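PDB 2ZHY: ATP:cob(I)alamin adenosyltransferase, putative from Burkholderia thailandensis, which probably transfers the adenosyl group of ATP to the cobalt of a reduced cobalamin, yielding adenosylcobalamin and triphosphate, and works as a homotrimer. Local coordinates for residues Val127-Glu132 against Tyr151-Ser156. Residues are numbered along the deposited sequence; the frame is centred on the assembly and turned at random.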
loop_
_atom_site.group_PDB
_atom_site.type_symbol
_atom_site.label_atom_id
_atom_site.label_comp_id
_atom_site.label_asym_id
_atom_site.label_seq_id
_atom_site.Cartn_x
_atom_site.Cartn_y
_atom_site.Cartn_z
ATOM N N VAL B 127 -4.861 2.818 3.454
ATOM C CA VAL B 127 -5.063 1.943 2.312
ATOM C C VAL B 127 -6.562 1.719 2.144
ATOM O O VAL B 127 -7.054 1.548 1.025
ATOM C CB VAL B 127 -4.357 0.590 2.505
ATOM C CG1 VAL B 127 -4.633 -0.314 1.305
ATOM C CG2 VAL B 127 -2.849 0.813 2.655
ATOM N N CYS B 128 -7.283 1.729 3.264
ATOM C CA CYS B 128 -8.731 1.552 3.228
ATOM C C CYS B 128 -9.338 2.751 2.505
ATOM O O CYS B 128 -10.213 2.595 1.657
ATOM C CB CYS B 128 -9.303 1.446 4.643
ATOM S SG CYS B 128 -11.089 1.057 4.681
ATOM N N ARG B 129 -8.863 3.951 2.840
ATOM C CA ARG B 129 -9.344 5.168 2.194
ATOM C C ARG B 129 -9.013 5.119 0.703
ATOM O O ARG B 129 -9.794 5.569 -0.129
ATOM C CB ARG B 129 -8.698 6.402 2.832
ATOM C CG ARG B 129 -9.261 6.768 4.200
ATOM C CD ARG B 129 -10.734 7.121 4.093
ATOM N NE ARG B 129 -11.285 7.619 5.354
ATOM C CZ ARG B 129 -12.586 7.751 5.602
ATOM N NH1 ARG B 129 -13.483 7.426 4.675
ATOM N NH2 ARG B 129 -12.995 8.195 6.787
ATOM N N ARG B 130 -7.846 4.577 0.372
ATOM C CA ARG B 130 -7.437 4.448 -1.020
ATOM C C ARG B 130 -8.406 3.519 -1.761
ATOM O O ARG B 130 -8.794 3.785 -2.900
ATOM C CB ARG B 130 -6.014 3.884 -1.101
ATOM C CG ARG B 130 -5.567 3.534 -2.508
ATOM C CD ARG B 130 -4.100 3.911 -2.731
ATOM N NE ARG B 130 -3.178 3.221 -1.826
ATOM C CZ ARG B 130 -2.834 1.939 -1.923
ATOM N NH1 ARG B 130 -3.339 1.171 -2.887
ATOM N NH2 ARG B 130 -1.952 1.430 -1.073
ATOM N N ALA B 131 -8.797 2.428 -1.112
ATOM C CA ALA B 131 -9.723 1.483 -1.730
ATOM C C ALA B 131 -11.077 2.167 -1.910
ATOM O O ALA B 131 -11.779 1.929 -2.894
ATOM C CB ALA B 131 -9.871 0.240 -0.853
ATOM N N GLU B 132 -11.442 3.015 -0.953
ATOM C CA GLU B 132 -12.713 3.726 -1.037
ATOM C C GLU B 132 -12.723 4.653 -2.249
ATOM O O GLU B 132 -13.741 4.775 -2.925
ATOM C CB GLU B 132 -12.975 4.534 0.238
ATOM C CG GLU B 132 -14.218 5.432 0.149
ATOM C CD GLU B 132 -14.537 6.135 1.462
ATOM O OE1 GLU B 132 -13.589 6.535 2.166
ATOM O OE2 GLU B 132 -15.736 6.294 1.783
ATOM N N TYR B 151 -19.305 0.449 3.535
ATOM C CA TYR B 151 -18.553 -0.468 4.382
ATOM C C TYR B 151 -17.139 0.071 4.620
ATOM O O TYR B 151 -16.729 0.251 5.767
ATOM C CB TYR B 151 -18.467 -1.861 3.743
ATOM C CG TYR B 151 -17.824 -2.880 4.652
ATOM C CD1 TYR B 151 -18.595 -3.654 5.520
ATOM C CD2 TYR B 151 -16.435 -3.013 4.706
ATOM C CE1 TYR B 151 -18.003 -4.526 6.426
ATOM C CE2 TYR B 151 -15.833 -3.882 5.611
ATOM C CZ TYR B 151 -16.621 -4.632 6.470
ATOM O OH TYR B 151 -16.025 -5.452 7.398
ATOM N N VAL B 152 -16.390 0.330 3.546
ATOM C CA VAL B 152 -15.027 0.845 3.706
ATOM C C VAL B 152 -15.015 2.243 4.332
ATOM O O VAL B 152 -14.047 2.627 4.980
ATOM C CB VAL B 152 -14.245 0.863 2.366
ATOM C CG1 VAL B 152 -14.016 -0.559 1.889
ATOM C CG2 VAL B 152 -14.996 1.662 1.313
ATOM N N ASN B 153 -16.095 2.996 4.147
ATOM C CA ASN B 153 -16.195 4.327 4.733
ATOM C C ASN B 153 -16.145 4.168 6.256
ATOM O O ASN B 153 -15.421 4.890 6.943
ATOM C CB ASN B 153 -17.513 4.997 4.330
ATOM C CG ASN B 153 -17.697 6.361 4.973
ATOM O OD1 ASN B 153 -18.823 6.776 5.272
ATOM N ND2 ASN B 153 -16.592 7.074 5.180
ATOM N N ARG B 154 -16.906 3.209 6.778
ATOM C CA ARG B 154 -16.941 2.963 8.217
ATOM C C ARG B 154 -15.672 2.278 8.704
ATOM O O ARG B 154 -15.183 2.579 9.792
ATOM C CB ARG B 154 -18.158 2.107 8.584
ATOM C CG ARG B 154 -19.482 2.855 8.520
ATOM C CD ARG B 154 -20.675 1.914 8.606
ATOM N NE ARG B 154 -21.925 2.663 8.550
ATOM C CZ ARG B 154 -22.303 3.400 7.510
ATOM N NH1 ARG B 154 -21.528 3.477 6.437
ATOM N NH2 ARG B 154 -23.445 4.076 7.556
ATOM N N LEU B 155 -15.141 1.358 7.903
ATOM C CA LEU B 155 -13.924 0.640 8.272
ATOM C C LEU B 155 -12.748 1.603 8.459
ATOM O O LEU B 155 -11.937 1.421 9.367
ATOM C CB LEU B 155 -13.582 -0.414 7.212
ATOM C CG LEU B 155 -12.311 -1.253 7.419
ATOM C CD1 LEU B 155 -12.330 -1.880 8.804
ATOM C CD2 LEU B 155 -12.221 -2.336 6.338
ATOM N N SER B 156 -12.652 2.619 7.601
ATOM C CA SER B 156 -11.581 3.604 7.716
ATOM C C SER B 156 -11.629 4.208 9.119
ATOM O O SER B 156 -10.616 4.294 9.803
ATOM C CB SER B 156 -11.748 4.723 6.677
ATOM O OG SER B 156 -11.606 4.229 5.358
#
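Cys-128 points its sulfur toward segment 151-156, filling the tight part of this contact. With SG anti to the backbone N (chi1 -174°), the Cys-128 thiol sulfur lies 3.4 Å from Val-152 O and 3.8 Å from Leu-155 CG. A cysteine suits this place, being slim and only weakly polar, able to rest against both a carbonyl and aliphatic carbons; Leu-42 of helix 31-50 touches both Cys-128 and Leu-155. Ser-156, equally small, turns its hydroxyl back on its own helix, where OG donates to Val-152 O at 2.9 Å. That oxygen is thus gripped twice, since Ser-156 N reaches it from the opposite face. The small Cys-128 and Ser-156 probably help the nearly antiparallel segments (160°) approach to 8.9 Å between their axes. One turn away, Val-152 CG2 packs on Glu-132 CB at 3.7 Å.

The other flank is polar and more open to solvent, with Arg-129 the one partly exposed residue of the contact. Its CB points away from the partner helix, but the long chain, bent at chi2 (-62°), reaches back so that Ser-156 CB lies over one guanidinium face, toward the rim, 3.2 Å from Arg-129 NE. Within the guanidinium plane, Arg-129 NH1 donates to the syn lone pair of Glu-132 OE1 at 2.7 Å, which should hold the group's rotation. The extended Glu-132 can also offer OE2 to Lys-28 of a neighbouring subunit in a salt bridge. Arg-129 and Glu-132 bind ATP, while Asn-153 and Asp-157 bind magnesium. Helices 116-139 and 146-169 thus pair within the helical bundle of a PduO-type adenosyltransferase, their polar flank forming part of the ATP site at the subunit interface.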